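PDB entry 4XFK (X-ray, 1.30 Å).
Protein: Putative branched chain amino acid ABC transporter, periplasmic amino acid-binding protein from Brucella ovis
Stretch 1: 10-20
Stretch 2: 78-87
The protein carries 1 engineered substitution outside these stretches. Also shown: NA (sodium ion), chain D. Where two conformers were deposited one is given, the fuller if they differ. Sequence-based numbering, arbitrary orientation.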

# COMPACT_ATOMS: atom_id res chain seq x y z
N GLU A 10 31.37 -0.47 -4.26
CA GLU A 10 30.44 -1.13 -3.35
C GLU A 10 29.12 -1.40 -4.06
O GLU A 10 28.52 -0.48 -4.61
CB GLU A 10 30.17 -0.25 -2.12
CG GLU A 10 31.36 0.00 -1.22
CD GLU A 10 31.01 0.91 -0.04
OE1 GLU A 10 29.85 1.37 0.03
OE2 GLU A 10 31.90 1.15 0.81
N PRO A 11 28.66 -2.66 -4.07
CA PRO A 11 27.31 -2.87 -4.60
C PRO A 11 26.24 -2.43 -3.62
O PRO A 11 26.44 -2.46 -2.40
CB PRO A 11 27.24 -4.39 -4.78
CG PRO A 11 28.25 -4.93 -3.82
CD PRO A 11 29.35 -3.92 -3.74
N LEU A 12 25.10 -2.04 -4.16
CA LEU A 12 23.92 -1.76 -3.35
C LEU A 12 23.24 -3.08 -3.02
O LEU A 12 22.97 -3.89 -3.90
CB LEU A 12 22.97 -0.85 -4.12
CG LEU A 12 21.75 -0.34 -3.36
CD1 LEU A 12 22.18 0.48 -2.16
CD2 LEU A 12 20.88 0.46 -4.29
N LYS A 13 22.98 -3.29 -1.73
CA LYS A 13 22.32 -4.49 -1.25
C LYS A 13 20.99 -4.11 -0.62
O LYS A 13 20.94 -3.36 0.37
CB LYS A 13 23.20 -5.22 -0.23
CG LYS A 13 24.52 -5.74 -0.81
CD LYS A 13 25.32 -6.50 0.24
CE LYS A 13 26.61 -7.07 -0.33
NZ LYS A 13 27.30 -7.93 0.67
N ILE A 14 19.91 -4.64 -1.18
CA ILE A 14 18.56 -4.32 -0.74
C ILE A 14 17.90 -5.56 -0.17
O ILE A 14 17.79 -6.58 -0.87
CB ILE A 14 17.71 -3.76 -1.90
CG1 ILE A 14 18.39 -2.51 -2.49
CG2 ILE A 14 16.30 -3.44 -1.43
CD1 ILE A 14 17.58 -1.82 -3.56
N ALA A 15 17.46 -5.47 1.08
CA ALA A 15 16.83 -6.59 1.76
C ALA A 15 15.31 -6.49 1.74
O ALA A 15 14.75 -5.50 2.19
CB ALA A 15 17.31 -6.68 3.19
N LEU A 16 14.66 -7.53 1.24
CA LEU A 16 13.20 -7.63 1.27
C LEU A 16 12.83 -8.48 2.48
O LEU A 16 13.18 -9.67 2.55
CB LEU A 16 12.70 -8.29 -0.01
CG LEU A 16 11.20 -8.57 -0.08
CD1 LEU A 16 10.39 -7.28 -0.02
CD2 LEU A 16 10.86 -9.37 -1.34
N VAL A 17 12.18 -7.86 3.45
CA VAL A 17 11.79 -8.57 4.66
C VAL A 17 10.27 -8.71 4.63
O VAL A 17 9.54 -7.76 4.88
CB VAL A 17 12.23 -7.81 5.93
CG1 VAL A 17 11.77 -8.53 7.19
CG2 VAL A 17 13.75 -7.61 5.92
N GLU A 18 9.81 -9.91 4.31
CA GLU A 18 8.40 -10.14 4.01
C GLU A 18 7.99 -11.55 4.36
O GLU A 18 8.83 -12.42 4.57
CB GLU A 18 8.10 -9.89 2.53
CG GLU A 18 7.65 -8.48 2.22
CD GLU A 18 6.38 -8.11 2.95
OE1 GLU A 18 5.64 -9.03 3.38
OE2 GLU A 18 6.10 -6.90 3.11
N THR A 19 6.68 -11.79 4.42
CA THR A 19 6.16 -13.14 4.51
C THR A 19 6.25 -13.78 3.13
O THR A 19 5.50 -13.40 2.24
CB THR A 19 4.70 -13.15 4.98
OG1 THR A 19 4.58 -12.31 6.14
CG2 THR A 19 4.25 -14.57 5.31
N LEU A 20 7.17 -14.73 2.97
CA LEU A 20 7.53 -15.18 1.62
C LEU A 20 7.24 -16.66 1.37
O LEU A 20 7.56 -17.19 0.30
CB LEU A 20 9.00 -14.86 1.32
CG LEU A 20 9.29 -13.35 1.23
CD1 LEU A 20 10.79 -13.10 1.15
CD2 LEU A 20 8.55 -12.72 0.06
N GLY A 78 25.03 -6.81 5.22
CA GLY A 78 25.47 -5.70 4.40
C GLY A 78 24.37 -4.90 3.71
O GLY A 78 24.66 -4.03 2.90
N ALA A 79 23.11 -5.19 4.02
CA ALA A 79 22.02 -4.43 3.41
C ALA A 79 22.07 -2.97 3.86
O ALA A 79 22.16 -2.69 5.06
CB ALA A 79 20.67 -5.04 3.75
N GLN A 80 22.02 -2.05 2.90
CA GLN A 80 21.94 -0.62 3.23
C GLN A 80 20.49 -0.14 3.15
O GLN A 80 20.18 0.98 3.55
CB GLN A 80 22.78 0.22 2.27
CG GLN A 80 24.24 -0.20 2.12
CD GLN A 80 24.45 -1.03 0.87
OE1 GLN A 80 23.51 -1.60 0.31
NE2 GLN A 80 25.70 -1.11 0.42
N ILE A 81 19.62 -0.99 2.61
CA ILE A 81 18.22 -0.65 2.40
C ILE A 81 17.35 -1.85 2.78
O ILE A 81 17.67 -3.00 2.43
CB ILE A 81 17.94 -0.29 0.92
CG1 ILE A 81 18.90 0.80 0.46
CG2 ILE A 81 16.47 0.12 0.73
CD1 ILE A 81 18.59 1.35 -0.89
N ILE A 82 16.29 -1.57 3.53
CA ILE A 82 15.28 -2.55 3.91
C ILE A 82 13.98 -2.19 3.21
O ILE A 82 13.55 -1.03 3.26
CB ILE A 82 15.01 -2.50 5.43
CG1 ILE A 82 16.30 -2.69 6.24
CG2 ILE A 82 13.92 -3.50 5.84
CD1 ILE A 82 16.96 -4.04 6.05
N VAL A 83 13.34 -3.17 2.59
CA VAL A 83 12.05 -2.98 1.94
C VAL A 83 11.01 -3.93 2.54
O VAL A 83 11.29 -5.12 2.75
CB VAL A 83 12.17 -3.25 0.44
CG1 VAL A 83 10.81 -3.32 -0.20
CG2 VAL A 83 13.06 -2.19 -0.23
N GLN A 84 9.81 -3.40 2.80
CA GLN A 84 8.73 -4.18 3.39
C GLN A 84 7.43 -3.41 3.17
O GLN A 84 7.46 -2.18 2.99
CB GLN A 84 8.98 -4.41 4.89
CG GLN A 84 7.90 -5.21 5.62
CD GLN A 84 6.79 -4.33 6.19
OE1 GLN A 84 6.88 -3.10 6.16
NE2 GLN A 84 5.74 -4.96 6.71
N GLY A 85 6.29 -4.10 3.16
CA GLY A 85 5.02 -3.41 3.06
C GLY A 85 3.75 -4.13 3.47
O GLY A 85 2.68 -3.51 3.47
N SER A 86 3.81 -5.42 3.83
CA SER A 86 2.55 -6.15 4.00
C SER A 86 1.83 -5.97 5.33
O SER A 86 0.67 -6.33 5.43
CB SER A 86 2.74 -7.65 3.72
OG SER A 86 3.61 -8.23 4.68
N SER A 87 2.50 -5.43 6.34
CA SER A 87 1.86 -5.25 7.66
C SER A 87 2.37 -4.02 8.36
O SER A 87 3.58 -3.86 8.53
CB SER A 87 2.12 -6.46 8.56
OG SER A 87 1.82 -6.14 9.91
NA NA D . 0.63 -3.24 2.46
O HOH W 1 27.71 0.58 2.08
O HOH W 2 2.44 -10.58 5.54
O HOH W 3 -0.38 -5.10 3.13
O HOH W 4 -1.32 -2.42 1.65

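The strongest polar contacts gather where the two strands end, around the carboxylate of Glu18. Its OE1 accepts a short hydrogen bond from the hydroxyl of Ser86 (OG to Glu18 OE1, 2.5 Å), while its OE2 takes two backbone amides at once, Gly85 N and Ser86 N, each 2.8 Å from Glu18 OE2. A carboxylate suits this place because it offers several lone pairs to a turn whose amide groups need acceptors, and a buried charge is stabilised by such a cluster of donors. Glu18 OE1 also receives Thr19 N at 3.1 Å, so the side chain also holds the amide of the residue that follows it. A water extends the network, donating to Ser86 OG (2.8 Å) and lying 2.8 Å from Thr19 OG1. In the same turn, Gly85 O binds the sodium ion at 2.3 Å.

At the other end, the amide group of Gln80 acts as a clamp. Its OE1 accepts Lys13 N at 2.7 Å, and its NE2 donates to Pro11 O at 3.2 Å, so one side chain imitates the donor and acceptor of a neighbouring strand. Glutamine fits because a single planar group carries both functions. The backbone joins in, with Gln80 N donating to Lys13 O at 3.0 Å. A water accepting from Gln80 NE2 and donating to Glu10 OE1, both at 3.1 Å, links the loop further.

Between these ends the strands run parallel, their axes inclined by 29°. The bonding alternates as parallel pairing requires: Ala15 N donates to Ile81 O (2.8 Å), Val83 N to Ala15 O (2.8 Å), and Val17 N to Val83 O (3.0 Å). Ala15 thus uses both its backbone groups, straddling Ile82. Weaker CA-H...O contacts, such as Ile82 CA to Ala15 O at 3.5 Å, fill in the ladder.

Side chains alternate across the sheet. Ile14, Leu16, Ile81 and Val83 share one face, where branched aliphatic groups cover the backbone without leaving polar groups unpaired; Ile14 CG2 meets Val83 CG2 at 3.7 Å, and Leu16 CD1 lies 4.0 Å from Val83 CG1. Leu12 extends this patch, its CD1 3.9 Å from Ile81 CD1. Ala15 and Ile82 occupy the other face. The methyl of Ala15 packs in the space between Ala79 and Ile82, its CB 3.8 Å from Ala79 CB and 3.9 Å from Ile82 CD1. Gly78, just after a helix, has a positive phi at which a CB would be jammed against the preceding carbonyl O, so glycine suits this position.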